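Local coordinates for geranyltranstransferase (Roseobacter denitrificans, PDB 4LLS), which probably catalyses the metal-dependent condensation of isopentenyl diphosphate with allylic diphosphates, extending isoprenoid chains to farnesyl or geranylgeranyl diphosphate, at residues H101-C106 with Q116-K121; D111-Q116 with V250-G255. All blocks are in the same frame, centred on the assembly; numbering follows the deposited sequence.

Contact 1: residues H101-C106 with Q116-K121. With CA (calcium ion), chain F; GST (geranyl S-thiolodiphosphate), chain D.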
loop_
_atom_site.group_PDB
_atom_site.type_symbol
_atom_site.label_atom_id
_atom_site.label_comp_id
_atom_site.label_asym_id
_atom_site.label_seq_id
_atom_site.Cartn_x
_atom_site.Cartn_y
_atom_site.Cartn_z
ATOM N N HIS A 101 4.777 -2.223 -9.990
ATOM C CA HIS A 101 6.127 -2.216 -9.410
ATOM C C HIS A 101 7.029 -3.299 -9.968
ATOM O O HIS A 101 8.192 -3.009 -10.270
ATOM C CB HIS A 101 6.081 -2.211 -7.875
ATOM C CG HIS A 101 5.619 -0.906 -7.313
ATOM N ND1 HIS A 101 5.666 -0.608 -5.964
ATOM C CD2 HIS A 101 5.213 0.224 -7.924
ATOM C CE1 HIS A 101 5.230 0.611 -5.770
ATOM N NE2 HIS A 101 4.932 1.141 -6.944
ATOM N N ASP A 102 6.536 -4.520 -10.148
ATOM C CA ASP A 102 7.331 -5.609 -10.708
ATOM C C ASP A 102 7.868 -5.235 -12.082
ATOM O O ASP A 102 8.966 -5.678 -12.442
ATOM C CB ASP A 102 6.516 -6.902 -10.804
ATOM C CG ASP A 102 7.371 -8.132 -11.207
ATOM O OD1 ASP A 102 8.294 -8.493 -10.450
ATOM O OD2 ASP A 102 7.013 -8.752 -12.228
ATOM N N ASP A 103 7.076 -4.523 -12.866
ATOM C CA ASP A 103 7.446 -4.246 -14.262
ATOM C C ASP A 103 8.574 -3.211 -14.331
ATOM O O ASP A 103 9.137 -3.021 -15.401
ATOM C CB ASP A 103 6.238 -3.812 -15.083
ATOM C CG ASP A 103 5.254 -4.978 -15.404
ATOM O OD1 ASP A 103 4.049 -4.703 -15.629
ATOM O OD2 ASP A 103 5.681 -6.130 -15.409
ATOM N N LEU A 104 8.754 -2.424 -13.277
ATOM C CA LEU A 104 9.735 -1.315 -13.252
ATOM C C LEU A 104 11.092 -1.735 -13.795
ATOM O O LEU A 104 11.578 -2.839 -13.516
ATOM C CB LEU A 104 9.910 -0.743 -11.828
ATOM C CG LEU A 104 8.740 0.106 -11.279
ATOM C CD1 LEU A 104 8.923 0.330 -9.785
ATOM C CD2 LEU A 104 8.609 1.432 -12.003
ATOM N N PRO A 105 11.823 -0.732 -14.330
ATOM C CA PRO A 105 13.197 -1.025 -14.762
ATOM C C PRO A 105 14.127 -1.633 -13.703
ATOM O O PRO A 105 14.988 -2.441 -14.025
ATOM C CB PRO A 105 13.698 0.352 -15.230
ATOM C CG PRO A 105 12.486 1.053 -15.702
ATOM C CD PRO A 105 11.402 0.628 -14.717
ATOM N N CYS A 106 13.999 -1.200 -12.453
ATOM C CA CYS A 106 14.846 -1.689 -11.392
ATOM C C CYS A 106 14.463 -3.092 -10.926
ATOM O O CYS A 106 15.117 -3.678 -10.070
ATOM C CB CYS A 106 14.840 -0.698 -10.222
ATOM S SG CYS A 106 13.294 -0.578 -9.292
ATOM N N GLN A 116 -0.614 -4.047 -23.524
ATOM C CA GLN A 116 -0.438 -2.609 -23.594
ATOM C C GLN A 116 0.901 -2.199 -22.986
ATOM O O GLN A 116 1.512 -2.952 -22.220
ATOM C CB GLN A 116 -1.574 -1.907 -22.828
ATOM C CG GLN A 116 -2.980 -2.232 -23.317
ATOM C CD GLN A 116 -3.234 -1.702 -24.714
ATOM O OE1 GLN A 116 -2.630 -0.711 -25.133
ATOM N NE2 GLN A 116 -4.076 -2.399 -25.469
ATOM N N PRO A 117 1.355 -0.984 -23.277
ATOM C CA PRO A 117 2.586 -0.543 -22.637
ATOM C C PRO A 117 2.395 -0.523 -21.129
ATOM O O PRO A 117 1.285 -0.247 -20.639
ATOM C CB PRO A 117 2.763 0.891 -23.141
ATOM C CG PRO A 117 1.948 0.989 -24.384
ATOM C CD PRO A 117 0.855 -0.034 -24.289
ATOM N N THR A 118 3.458 -0.858 -20.428
ATOM C CA THR A 118 3.480 -0.702 -18.990
ATOM C C THR A 118 3.437 0.761 -18.562
ATOM O O THR A 118 3.698 1.680 -19.337
ATOM C CB THR A 118 4.715 -1.381 -18.418
ATOM O OG1 THR A 118 5.880 -0.978 -19.163
ATOM C CG2 THR A 118 4.568 -2.846 -18.482
ATOM N N VAL A 119 3.091 1.004 -17.301
ATOM C CA VAL A 119 2.908 2.348 -16.841
ATOM C C VAL A 119 4.165 3.200 -17.040
ATOM O O VAL A 119 4.063 4.370 -17.418
ATOM C CB VAL A 119 2.437 2.394 -15.368
ATOM C CG1 VAL A 119 2.475 3.801 -14.822
ATOM C CG2 VAL A 119 1.022 1.848 -15.302
ATOM N N HIS A 120 5.329 2.675 -16.655
ATOM C CA HIS A 120 6.545 3.479 -16.728
ATOM C C HIS A 120 6.924 3.803 -18.171
ATOM O O HIS A 120 7.652 4.740 -18.406
ATOM C CB HIS A 120 7.695 2.828 -16.033
ATOM C CG HIS A 120 8.053 1.484 -16.545
ATOM N ND1 HIS A 120 9.084 1.273 -17.442
ATOM C CD2 HIS A 120 7.541 0.266 -16.271
ATOM C CE1 HIS A 120 9.170 -0.019 -17.701
ATOM N NE2 HIS A 120 8.268 -0.652 -16.977
ATOM N N LYS A 121 6.476 2.970 -19.099
ATOM C CA LYS A 121 6.720 3.212 -20.536
ATOM C C LYS A 121 5.780 4.264 -21.099
ATOM O O LYS A 121 6.202 5.171 -21.820
ATOM C CB LYS A 121 6.586 1.902 -21.315
ATOM C CG LYS A 121 7.810 1.019 -21.270
ATOM C CD LYS A 121 8.932 1.636 -22.088
ATOM C CE LYS A 121 10.277 1.061 -21.699
ATOM N NZ LYS A 121 11.386 1.731 -22.434
HETATM CA CA CA F . 7.614 -10.165 -13.904
HETATM P PA GST D . 4.796 -12.025 -14.841
HETATM O O1A GST D . 3.319 -11.789 -15.152
HETATM O O2A GST D . 5.428 -13.181 -15.604
HETATM O O3A GST D . 5.623 -10.746 -14.904
HETATM O O1B GST D . 4.796 -12.443 -13.305
HETATM P PB GST D . 6.068 -13.039 -12.569
HETATM O O2B GST D . 6.338 -14.441 -12.896
HETATM O O3B GST D . 7.291 -12.084 -12.780
HETATM S S1 GST D . 5.461 -13.003 -10.677
HETATM C C1 GST D . 5.152 -11.274 -10.556
HETATM C C2 GST D . 5.321 -10.747 -9.150
HETATM C C3 GST D . 4.284 -10.616 -8.309
HETATM C C10 GST D . 2.916 -11.084 -8.673
HETATM C C4 GST D . 4.482 -10.094 -6.926
HETATM C C5 GST D . 5.382 -8.854 -7.003
HETATM C C6 GST D . 5.610 -8.270 -5.647
HETATM C C7 GST D . 5.900 -6.968 -5.431
HETATM C C9 GST D . 6.064 -5.885 -6.475
HETATM C C8 GST D . 6.040 -6.608 -3.986
HETATM O O HOH W 1 7.545 -8.129 -15.257
HETATM O O HOH W 2 8.634 -11.381 -15.671
#
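Pro105 sets CD over one face of the His120 ring where the first aspartate-rich motif, the DDx(4)D sequence of trans-prenyl synthases, passes the start of helix 119-122. This carbon lies 3.8 Å from the ring centroid and only 15° off its normal, a CH-pi contact that leans toward ND1. The other ring nitrogen works on the backbone: His120 NE2 donates to Asp103 O at 3.0 Å, weakly, the N-H...O angle being 124°; the same nitrogen makes a second weak bond, to Asp110 O. With chi1 at 58°, CG of His120 sits between its own backbone N and carbonyl carbon, which carries the ring across to the loop. Beside it Thr118 CG2 approaches Asp103 OD1 to 3.4 Å, while Thr118 OG1 turns to Asp110 O. This inner part, with Asp103, Leu104, Thr118 and His120, is buried; Pro105, at the outer end, is exposed to solvent. With an alanine in place of His120, Pro105 would probably lose the face it rests on and Asp103 O its weak donor, leaving this loop less firmly held. Asp102, just before Asp103, binds the metal: its OD2 lies 2.3 Å from calcium, which O3A and O3B of the thiolodiphosphate bind too. Asp103 serves in the second shell, its OD2 accepting from a calcium-bound water at 2.7 Å and forming a salt bridge with Arg113. The contact thus implies a division of labour: Asp102 grips the metal together with Asp108, while Asp103, packed against Thr118, probably helps to orient a metal-bound water.

Contact 2: residues D111-Q116 with V250-G255. With GST (geranyl S-thiolodiphosphate), chain D; IPE (3-methylbut-3-enyl trihydrogen diphosphate), chain C.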
loop_
_atom_site.group_PDB
_atom_site.type_symbol
_atom_site.label_atom_id
_atom_site.label_comp_id
_atom_site.label_asym_id
_atom_site.label_seq_id
_atom_site.Cartn_x
_atom_site.Cartn_y
_atom_site.Cartn_z
ATOM N N ASP A 111 8.206 -3.976 -20.793
ATOM C CA ASP A 111 7.604 -2.925 -21.598
ATOM C C ASP A 111 6.115 -3.109 -21.905
ATOM O O ASP A 111 5.439 -2.147 -22.269
ATOM C CB ASP A 111 8.344 -2.820 -22.953
ATOM C CG ASP A 111 9.767 -2.321 -22.825
ATOM O OD1 ASP A 111 10.485 -2.373 -23.855
ATOM O OD2 ASP A 111 10.142 -1.775 -21.765
ATOM N N MET A 112 5.614 -4.334 -21.746
ATOM C CA MET A 112 4.248 -4.670 -22.087
ATOM C C MET A 112 3.615 -5.546 -21.006
ATOM O O MET A 112 4.282 -6.399 -20.420
ATOM C CB MET A 112 4.217 -5.382 -23.440
ATOM C CG MET A 112 2.824 -5.690 -23.954
ATOM S SD MET A 112 2.829 -6.431 -25.614
ATOM C CE MET A 112 3.720 -7.960 -25.311
ATOM N N ARG A 113 2.343 -5.286 -20.742
ATOM C CA ARG A 113 1.546 -6.030 -19.749
ATOM C C ARG A 113 0.102 -5.937 -20.261
ATOM O O ARG A 113 -0.379 -4.868 -20.600
ATOM C CB ARG A 113 1.725 -5.344 -18.374
ATOM C CG ARG A 113 0.735 -5.665 -17.249
ATOM C CD ARG A 113 0.969 -6.995 -16.593
ATOM N NE ARG A 113 2.241 -7.109 -15.874
ATOM C CZ ARG A 113 2.776 -8.279 -15.575
ATOM N NH1 ARG A 113 3.958 -8.335 -15.011
ATOM N NH2 ARG A 113 2.073 -9.401 -15.741
ATOM N N ARG A 114 -0.582 -7.070 -20.290
ATOM C CA ARG A 114 -1.975 -7.133 -20.741
ATOM C C ARG A 114 -2.168 -6.515 -22.141
ATOM O O ARG A 114 -3.227 -5.929 -22.435
ATOM C CB ARG A 114 -2.929 -6.481 -19.735
ATOM C CG ARG A 114 -3.013 -7.261 -18.422
ATOM C CD ARG A 114 -3.607 -6.398 -17.327
ATOM N NE ARG A 114 -3.706 -7.088 -16.046
ATOM C CZ ARG A 114 -4.115 -6.502 -14.930
ATOM N NH1 ARG A 114 -4.125 -7.169 -13.797
ATOM N NH2 ARG A 114 -4.451 -5.207 -14.965
ATOM N N GLY A 115 -1.144 -6.669 -22.971
ATOM C CA GLY A 115 -1.173 -6.241 -24.375
ATOM C C GLY A 115 -0.949 -4.765 -24.593
ATOM O O GLY A 115 -1.107 -4.267 -25.710
ATOM N N GLN A 116 -0.614 -4.047 -23.524
ATOM C CA GLN A 116 -0.438 -2.609 -23.594
ATOM C C GLN A 116 0.901 -2.199 -22.986
ATOM O O GLN A 116 1.512 -2.952 -22.220
ATOM C CB GLN A 116 -1.574 -1.907 -22.828
ATOM C CG GLN A 116 -2.980 -2.232 -23.317
ATOM C CD GLN A 116 -3.234 -1.702 -24.714
ATOM O OE1 GLN A 116 -2.630 -0.711 -25.133
ATOM N NE2 GLN A 116 -4.076 -2.399 -25.469
ATOM N N VAL A 250 -0.686 -14.012 -24.450
ATOM C CA VAL A 250 -0.381 -13.775 -23.046
ATOM C C VAL A 250 -0.325 -12.288 -22.719
ATOM O O VAL A 250 -0.603 -11.892 -21.581
ATOM C CB VAL A 250 0.932 -14.447 -22.597
ATOM C CG1 VAL A 250 1.104 -14.243 -21.095
ATOM C CG2 VAL A 250 0.919 -15.941 -22.912
ATOM N N GLY A 251 -0.015 -11.448 -23.705
ATOM C CA GLY A 251 -0.006 -10.012 -23.478
ATOM C C GLY A 251 1.231 -9.438 -22.808
ATOM O O GLY A 251 1.258 -8.261 -22.420
ATOM N N LYS A 252 2.247 -10.274 -22.622
ATOM C CA LYS A 252 3.514 -9.857 -22.053
ATOM C C LYS A 252 4.603 -10.678 -22.759
ATOM O O LYS A 252 4.296 -11.659 -23.445
ATOM C CB LYS A 252 3.545 -10.142 -20.534
ATOM C CG LYS A 252 3.441 -11.625 -20.164
ATOM C CD LYS A 252 2.961 -11.873 -18.719
ATOM C CE LYS A 252 3.197 -13.318 -18.280
ATOM N NZ LYS A 252 2.494 -13.647 -16.987
ATOM N N ALA A 253 5.849 -10.259 -22.603
ATOM C CA ALA A 253 6.962 -10.995 -23.195
ATOM C C ALA A 253 7.098 -12.377 -22.585
ATOM O O ALA A 253 6.821 -12.595 -21.385
ATOM C CB ALA A 253 8.247 -10.233 -23.026
ATOM N N VAL A 254 7.506 -13.322 -23.428
ATOM C CA VAL A 254 7.798 -14.681 -23.015
ATOM C C VAL A 254 9.266 -15.006 -23.288
ATOM O O VAL A 254 10.003 -14.181 -23.862
ATOM C CB VAL A 254 6.909 -15.704 -23.749
ATOM C CG1 VAL A 254 5.437 -15.479 -23.416
ATOM C CG2 VAL A 254 7.132 -15.629 -25.260
ATOM N N GLY A 255 9.692 -16.157 -22.780
ATOM C CA GLY A 255 11.101 -16.542 -22.818
ATOM C C GLY A 255 11.983 -15.790 -21.844
ATOM O O GLY A 255 13.207 -15.846 -21.942
HETATM P PA GST D . 4.796 -12.025 -14.841
HETATM O O1A GST D . 3.319 -11.789 -15.152
HETATM O O2A GST D . 5.428 -13.181 -15.604
HETATM O O3A GST D . 5.623 -10.746 -14.904
HETATM O O1B GST D . 4.796 -12.443 -13.305
HETATM P PB GST D . 6.068 -13.039 -12.569
HETATM O O2B GST D . 6.338 -14.441 -12.896
HETATM O O3B GST D . 7.291 -12.084 -12.780
HETATM S S1 GST D . 5.461 -13.003 -10.677
HETATM C C1 GST D . 5.152 -11.274 -10.556
HETATM C C2 GST D . 5.321 -10.747 -9.150
HETATM C C3 GST D . 4.284 -10.616 -8.309
HETATM C C10 GST D . 2.916 -11.084 -8.673
HETATM C C4 GST D . 4.482 -10.094 -6.926
HETATM C C5 GST D . 5.382 -8.854 -7.003
HETATM C C6 GST D . 5.610 -8.270 -5.647
HETATM C C7 GST D . 5.900 -6.968 -5.431
HETATM C C9 GST D . 6.064 -5.885 -6.475
HETATM C C8 GST D . 6.040 -6.608 -3.986
HETATM C C1 IPE C . 0.377 -12.317 -13.397
HETATM O O1 IPE C . -0.906 -12.690 -12.855
HETATM C C2 IPE C . 1.370 -12.195 -12.247
HETATM C C3 IPE C . 1.508 -13.500 -11.504
HETATM C C4 IPE C . 1.258 -13.591 -10.199
HETATM C C5 IPE C . 2.085 -14.692 -12.204
HETATM P PA IPE C . -2.122 -12.993 -13.841
HETATM O O1A IPE C . -1.696 -14.027 -14.892
HETATM O O2A IPE C . -3.259 -13.349 -12.995
HETATM O O3A IPE C . -2.405 -11.604 -14.552
HETATM P PB IPE C . -3.702 -10.775 -15.062
HETATM O O1B IPE C . -3.201 -9.931 -16.224
HETATM O O2B IPE C . -4.745 -11.769 -15.486
HETATM O O3B IPE C . -4.129 -10.010 -13.832
HETATM O O HOH W 3 6.465 -7.791 -21.240
HETATM O O HOH W 4 -0.006 -9.753 -19.578
#
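A two-strand beta hairpin closed by a type I' turn, Arg113 to Gln116, meets the loop after helix 247-250 at Gly251, and from this junction basic side chains reach both substrate sites. Gly115 N donates to Gly251 O at 2.9 Å, nearly straight at 163° and directed at a lone pair in the carbonyl plane. Arg114 N, though close to the same oxygen, is badly angled for it and gives its hydrogen to a water that in turn donates to Val250 O; a second water links Met112 O with Ala253 N. The fit is close enough to exclude a side chain at Gly251, where a CB would come within 3.0 Å of Gly115 N. Met112, its CG anti to the backbone N (chi1 -176°) and its chain bent at the last torsion, passes Gly251 O and brings CE to 3.8 Å from Lys252 CA.

Beyond this seam Arg113 and Lys252 converge on the thiolodiphosphate. Arg113 meets it edge-on with a two-pronged grip, NH2 to O1A at 2.8 Å and almost linear, NH1 to O3A at 2.9 Å. Lys252, extended beyond CG, reaches the same O1A with NZ at 2.7 Å, and NZ also forms a salt bridge with Asp238. The phosphate they share probably balances the positive charge of both groups. Arg114, extended from CG to NE, serves the other substrate: NE donates to O1B and NH1, at 2.8 Å, to O3B of isopentenyl diphosphate. Helix 81-102 lies alongside both arginines, through Leu99 for Arg113 and through His95 and Leu99 for Arg114, so the hairpin stands between that helix and the loop leading to helix 256-259.

How the contacts relate
Contacts 1 and 2 lie with their centres about 11 Å apart and interleave along the chain: 101-106 leads out of helix 81-102; segments 111-116 and 116-121 follow, carrying the hairpin and then the start of helix 119-122; and 250-255 returns from far downstream. Gln116 belongs to both, and strands 112-113 and 116-117 pair antiparallel within the small sheet they share. The contacts touch directly, through Thr118 N, probably hydrogen-bonded to Asp111 O, and through the salt bridge from Asp103 to Arg113, a ligand of the thiolodiphosphate. The residues just after the hairpin pack on the metal motif, while its turn and Met112 meet the distant loop, so that groups from three parts of a mostly helical chain surround a single thiolodiphosphate.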